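Local coordinates for protein TRAP dicarboxylate transporter-DctP subunit (Rhodobacter sphaeroides, PDB 4PE3) that probably captures a small solute, perhaps a carboxylate, in the periplasm and delivers it to the membrane part of a TRAP transporter, at residues A[117-122]-A[238-243]; A[132-137]-A[323-328]. One frame throughout, in Å; residues are numbered along the deposited sequence.

Interaction 1: residues A[117-122]-A[238-243]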
loop_
_atom_site.group_PDB
_atom_site.type_symbol
_atom_site.label_atom_id
_atom_site.label_comp_id
_atom_site.label_asym_id
_atom_site.label_seq_id
_atom_site.Cartn_x
_atom_site.Cartn_y
_atom_site.Cartn_z
ATOM N N ALA A 117 4.616 -5.367 8.357
ATOM C CA ALA A 117 4.923 -6.777 8.090
ATOM C C ALA A 117 3.671 -7.545 7.679
ATOM O O ALA A 117 3.745 -8.730 7.347
ATOM C CB ALA A 117 5.537 -7.408 9.316
ATOM N N ASP A 118 2.522 -6.870 7.705
ATOM C CA ASP A 118 1.258 -7.491 7.345
ATOM C C ASP A 118 0.218 -6.407 7.146
ATOM O O ASP A 118 0.237 -5.405 7.880
ATOM C CB ASP A 118 0.756 -8.416 8.440
ATOM C CG ASP A 118 -0.404 -9.252 7.976
ATOM O OD1 ASP A 118 -0.175 -10.267 7.276
ATOM O OD2 ASP A 118 -1.552 -8.855 8.229
ATOM N N PRO A 119 -0.745 -6.607 6.215
ATOM C CA PRO A 119 -1.753 -5.551 6.042
ATOM C C PRO A 119 -2.537 -5.250 7.320
ATOM O O PRO A 119 -2.967 -4.116 7.497
ATOM C CB PRO A 119 -2.667 -6.113 4.951
ATOM C CG PRO A 119 -1.783 -7.000 4.140
ATOM C CD PRO A 119 -0.780 -7.574 5.099
ATOM N N ALA A 120 -2.735 -6.227 8.194
ATOM C CA ALA A 120 -3.496 -5.977 9.421
ATOM C C ALA A 120 -2.874 -4.861 10.258
ATOM O O ALA A 120 -3.581 -4.117 10.940
ATOM C CB ALA A 120 -3.630 -7.248 10.235
ATOM N N GLN A 121 -1.550 -4.754 10.227
ATOM C CA GLN A 121 -0.877 -3.715 11.004
ATOM C C GLN A 121 -1.229 -2.326 10.485
ATOM O O GLN A 121 -1.590 -1.435 11.259
ATOM C CB GLN A 121 0.633 -3.903 10.989
ATOM C CG GLN A 121 1.115 -5.174 11.673
ATOM C CD GLN A 121 2.612 -5.357 11.565
ATOM O OE1 GLN A 121 3.281 -4.780 10.710
ATOM N NE2 GLN A 121 3.154 -6.158 12.459
HETATM N N MSE A 122 -1.136 -2.140 9.178
HETATM C CA MSE A 122 -1.477 -0.848 8.576
HETATM C C MSE A 122 -2.957 -0.494 8.772
HETATM O O MSE A 122 -3.315 0.652 9.076
HETATM C CB MSE A 122 -1.088 -0.860 7.100
HETATM C CG MSE A 122 -1.295 0.478 6.397
HETATM SE SE MSE A 122 -3.074 0.713 5.701
HETATM C CE MSE A 122 -2.955 -0.339 4.108
ATOM N N HIS A 238 8.980 -4.049 3.277
ATOM C CA HIS A 238 9.230 -2.672 2.894
ATOM C C HIS A 238 8.163 -1.892 2.146
ATOM O O HIS A 238 8.177 -0.668 2.229
ATOM C CB HIS A 238 10.560 -2.548 2.165
ATOM C CG HIS A 238 10.445 -2.718 0.694
ATOM N ND1 HIS A 238 10.348 -3.950 0.085
ATOM C CD2 HIS A 238 10.377 -1.799 -0.296
ATOM C CE1 HIS A 238 10.214 -3.780 -1.218
ATOM N NE2 HIS A 238 10.243 -2.484 -1.476
ATOM N N SER A 239 7.240 -2.526 1.420
ATOM C CA SER A 239 6.309 -1.784 0.585
ATOM C C SER A 239 4.881 -2.309 0.720
ATOM O O SER A 239 4.606 -3.468 0.392
ATOM C CB SER A 239 6.728 -1.838 -0.871
ATOM O OG SER A 239 5.781 -1.072 -1.618
ATOM N N LEU A 240 3.973 -1.470 1.204
ATOM C CA LEU A 240 2.594 -1.845 1.416
ATOM C C LEU A 240 1.749 -0.609 1.091
ATOM O O LEU A 240 1.459 0.200 1.981
ATOM C CB LEU A 240 2.388 -2.313 2.862
ATOM C CG LEU A 240 1.150 -3.166 3.154
ATOM C CD1 LEU A 240 1.265 -3.849 4.530
ATOM C CD2 LEU A 240 -0.094 -2.325 3.083
ATOM N N PRO A 241 1.384 -0.421 -0.183
ATOM C CA PRO A 241 0.715 0.823 -0.574
ATOM C C PRO A 241 -0.700 0.987 -0.012
ATOM O O PRO A 241 -1.471 0.040 0.073
ATOM C CB PRO A 241 0.669 0.743 -2.100
ATOM C CG PRO A 241 1.703 -0.270 -2.475
ATOM C CD PRO A 241 1.790 -1.231 -1.343
ATOM N N LEU A 242 -1.029 2.218 0.367
ATOM C CA LEU A 242 -2.350 2.579 0.881
ATOM C C LEU A 242 -3.237 3.022 -0.270
ATOM O O LEU A 242 -2.883 3.930 -1.015
ATOM C CB LEU A 242 -2.221 3.714 1.906
ATOM C CG LEU A 242 -3.407 4.070 2.786
ATOM C CD1 LEU A 242 -2.992 4.861 4.014
ATOM C CD2 LEU A 242 -4.388 4.888 1.985
ATOM N N VAL A 243 -4.367 2.341 -0.413
ATOM C CA VAL A 243 -5.412 2.756 -1.351
ATOM C C VAL A 243 -6.571 3.310 -0.534
ATOM O O VAL A 243 -7.065 2.672 0.403
ATOM C CB VAL A 243 -5.847 1.582 -2.241
ATOM C CG1 VAL A 243 -7.170 1.838 -2.889
ATOM C CG2 VAL A 243 -4.785 1.344 -3.272
#

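Interaction 2: residues A[132-137]-A[323-328]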
loop_
_atom_site.group_PDB
_atom_site.type_symbol
_atom_site.label_atom_id
_atom_site.label_comp_id
_atom_site.label_asym_id
_atom_site.label_seq_id
_atom_site.Cartn_x
_atom_site.Cartn_y
_atom_site.Cartn_z
ATOM N N LYS A 132 -6.748 7.271 10.222
ATOM C CA LYS A 132 -7.938 7.782 9.558
ATOM C C LYS A 132 -8.129 9.271 9.841
ATOM O O LYS A 132 -8.591 10.019 8.956
ATOM C CB LYS A 132 -9.185 6.982 9.935
ATOM C CG LYS A 132 -9.636 7.048 11.346
ATOM C CD LYS A 132 -10.766 6.040 11.550
ATOM C CE LYS A 132 -11.541 6.304 12.834
ATOM N NZ LYS A 132 -10.711 6.213 14.064
ATOM N N GLU A 133 -7.798 9.702 11.056
ATOM C CA GLU A 133 -7.906 11.113 11.393
ATOM C C GLU A 133 -6.895 11.940 10.605
ATOM O O GLU A 133 -7.189 13.048 10.150
ATOM C CB GLU A 133 -7.672 11.299 12.893
ATOM C CG GLU A 133 -8.808 10.745 13.754
ATOM C CD GLU A 133 -8.789 9.219 13.934
ATOM O OE1 GLU A 133 -7.787 8.549 13.616
ATOM O OE2 GLU A 133 -9.810 8.673 14.391
ATOM N N LEU A 134 -5.703 11.398 10.433
ATOM C CA LEU A 134 -4.694 12.018 9.596
ATOM C C LEU A 134 -5.225 12.146 8.160
ATOM O O LEU A 134 -5.093 13.195 7.537
ATOM C CB LEU A 134 -3.391 11.206 9.605
ATOM C CG LEU A 134 -2.565 11.145 10.888
ATOM C CD1 LEU A 134 -1.430 10.137 10.704
ATOM C CD2 LEU A 134 -2.038 12.510 11.194
HETATM N N MSE A 135 -5.829 11.080 7.647
HETATM C CA MSE A 135 -6.327 11.110 6.260
HETATM C C MSE A 135 -7.386 12.202 6.080
HETATM O O MSE A 135 -7.348 12.972 5.127
HETATM C CB MSE A 135 -6.914 9.784 5.868
HETATM C CG MSE A 135 -5.860 8.734 5.529
HETATM SE SE MSE A 135 -4.652 9.208 4.037
HETATM C CE MSE A 135 -6.008 9.366 2.666
ATOM N N ASN A 136 -8.287 12.329 7.044
ATOM C CA ASN A 136 -9.257 13.393 6.970
ATOM C C ASN A 136 -8.658 14.783 7.155
ATOM O O ASN A 136 -9.106 15.719 6.515
ATOM C CB ASN A 136 -10.412 13.141 7.932
ATOM C CG ASN A 136 -11.403 12.143 7.348
ATOM O OD1 ASN A 136 -11.916 12.347 6.240
ATOM N ND2 ASN A 136 -11.666 11.066 8.070
ATOM N N GLU A 137 -7.627 14.918 7.994
ATOM C CA GLU A 137 -6.947 16.195 8.104
ATOM C C GLU A 137 -6.288 16.545 6.785
ATOM O O GLU A 137 -6.203 17.716 6.419
ATOM C CB GLU A 137 -5.883 16.175 9.214
ATOM C CG GLU A 137 -5.320 17.578 9.476
ATOM C CD GLU A 137 -4.345 17.656 10.642
ATOM O OE1 GLU A 137 -4.142 16.634 11.321
ATOM O OE2 GLU A 137 -3.789 18.759 10.866
ATOM N N SER A 323 7.309 19.174 5.833
ATOM C CA SER A 323 6.020 19.867 5.984
ATOM C C SER A 323 5.410 19.601 7.344
ATOM O O SER A 323 5.737 18.617 7.998
ATOM C CB SER A 323 5.010 19.425 4.916
ATOM O OG SER A 323 4.345 18.223 5.308
ATOM N N GLU A 324 4.515 20.483 7.776
ATOM C CA GLU A 324 3.872 20.304 9.063
ATOM C C GLU A 324 3.090 19.003 9.114
ATOM O O GLU A 324 3.171 18.268 10.101
ATOM C CB GLU A 324 2.935 21.468 9.355
ATOM C CG GLU A 324 2.506 21.526 10.803
ATOM C CD GLU A 324 1.892 22.858 11.157
ATOM O OE1 GLU A 324 0.666 23.018 10.973
ATOM O OE2 GLU A 324 2.638 23.749 11.589
HETATM N N MSE A 325 2.328 18.712 8.067
HETATM C CA MSE A 325 1.537 17.493 8.056
HETATM C C MSE A 325 2.415 16.240 7.993
HETATM O O MSE A 325 2.064 15.198 8.551
HETATM C CB MSE A 325 0.548 17.490 6.888
HETATM C CG MSE A 325 -0.708 18.286 7.117
HETATM SE SE MSE A 325 -1.583 17.812 8.788
HETATM C CE MSE A 325 -2.093 16.025 8.444
ATOM N N ALA A 326 3.557 16.324 7.324
ATOM C CA ALA A 326 4.444 15.164 7.284
ATOM C C ALA A 326 4.975 14.854 8.680
ATOM O O ALA A 326 5.062 13.688 9.074
ATOM C CB ALA A 326 5.591 15.380 6.304
ATOM N N GLN A 327 5.290 15.892 9.447
ATOM C CA GLN A 327 5.734 15.687 10.811
ATOM C C GLN A 327 4.628 15.061 11.665
ATOM O O GLN A 327 4.888 14.176 12.488
ATOM C CB GLN A 327 6.172 17.011 11.430
ATOM C CG GLN A 327 6.658 16.873 12.852
ATOM C CD GLN A 327 7.988 16.171 12.954
ATOM O OE1 GLN A 327 8.956 16.540 12.283
ATOM N NE2 GLN A 327 8.046 15.137 13.784
ATOM N N LYS A 328 3.388 15.481 11.438
ATOM C CA LYS A 328 2.268 14.904 12.161
ATOM C C LYS A 328 2.058 13.427 11.793
ATOM O O LYS A 328 1.771 12.611 12.658
ATOM C CB LYS A 328 1.000 15.694 11.876
ATOM C CG LYS A 328 -0.144 15.377 12.815
ATOM C CD LYS A 328 -1.147 16.529 12.855
ATOM C CE LYS A 328 -2.241 16.303 13.882
ATOM N NZ LYS A 328 -3.531 16.911 13.459
#

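Interaction 1: residues A[117-122]-A[238-243]
Leu240 reaches into the start of helix 119-128 and divides its two methyl groups between different partners. Leu240 CD1 rests against backbone rather than side chain, 3.8 Å from both Asp118 C and Pro119 CA, with the proline ring alongside. Leu240 CD2 lies 3.6 Å from CE of Met122, a selenomethionine. Leu240 sets CG anti to its own N (chi1 -160°), and the forked end of the side chain can then touch the first turn at two places. Met122 leaves the helix toward the loop and then bends at chi2 and chi3, curling its flexible selenoether across Leu240. Met122 SE passes Leu242 CG at 4.5 Å, a looser apolar contact. An unbranched, pliable chain suits this site because it fills the angle between two leucines, and Val149 of strand 144-150 and Trp116 also touch it.

No hydrogen bond joins the segments; polar groups instead organise each one. Asp118 is the N-cap: its OD2 accepts from Ala120 N at 2.9 Å, with the donor 32° out of the carboxylate plane on the anti side. Pro119 suits the first position of the helix, where the helix itself offers no carbonyl for an N-H. Gln121, extended at chi2, reaches back so that its OE1 receives Ala117 N at 2.8 Å, the donor standing above the carbonyl plane. In segment 238-243, Asn111 binds Leu240 N and Ser239 OG, while Thr151 OG1 meets Pro241 O.

Segment 238-243 ends the loop between helix 225-228 and strand 243-248, an inner strand of the five-stranded sheet, while His238 bonds to zinc ligand Asp213 on the four-stranded sheet. A capped helix start packed on such a crossing chain is consistent with the interdomain connection of the two-domain solute-binding protein fold.

Interaction 2: residues A[132-137]-A[323-328]
Leu134 and Lys328 meet through hydrocarbon, Leu134 CD2 lying 3.8 Å from Lys328 CG. Leucine leaves its helix beside the backbone N (chi1 -68°), and although its first bond is not aimed at the partner, its branched end swings closer. The long lysine chain offers methylenes here while carrying its ammonium group on toward Glu137. That acid comes from the opposite direction, with CG anti to N (chi1 -171°) and the rest of the chain extended. The two charges form a salt bridge in the model, but the modelled atoms stand too close, so its exact geometry is doubtful.

Met325, a selenomethionine, lies beside this pair. Bent at chi2 and chi3, it runs obliquely across the acid's chain, with Met325 CE 3.7 Å from Glu137 CG; the approach of its SE to the carboxylate is as doubtful as the salt bridge. Met325 CE also approaches Leu134 CD2 at 4.5 Å, so this one side chain touches both Leu134 and Glu137.

The arrangement is an antiparallel helix pair: the axes of segments 132-137 and 324-328 approach to 11.2 Å, their directions 172° apart. Side chains, rather than backbones, span that separation. Helix 104-110 lies against both members: Ile109 touches Leu134, and Ala105 touches Met325.

Farther out, each helix is fixed by its own polar contacts. Ser323 is the N-cap of helix 324-339, its short hydroxyl taking Ala326 N at 2.9 Å, and the same OG is bonded to Asp103 OD1. In the other helix Asn136 OD1 receives Phe146 N, tying the turn that carries Glu137 to strand 144-150. Lys132 NZ makes a salt bridge of 2.6 Å to Glu133 OE2 on the carboxylate's syn side and a further bond to Glu127 O.

In the fold
Interactions 1 and 2 lie with centres 18 Å apart and nearest atoms about 5 Å apart, without touching. They are joined through consecutive helices: 119-128, which starts in interaction 1, is followed by 131-139 of interaction 2, and its Phe125 lies on Leu134. Strand 144-150 runs beside both, Val149 meeting interaction 1 and Phe146 interaction 2, while Thr96 touches Leu242 and Met135. The centre of interaction 1 is about 5 Å from the chain centre, and the Pro241 side chain is about 7 Å from a zinc ion. Interaction 2 is peripheral, its centre about 17 Å out, where helix 324-339, the last of the chain, packs on helix 131-139.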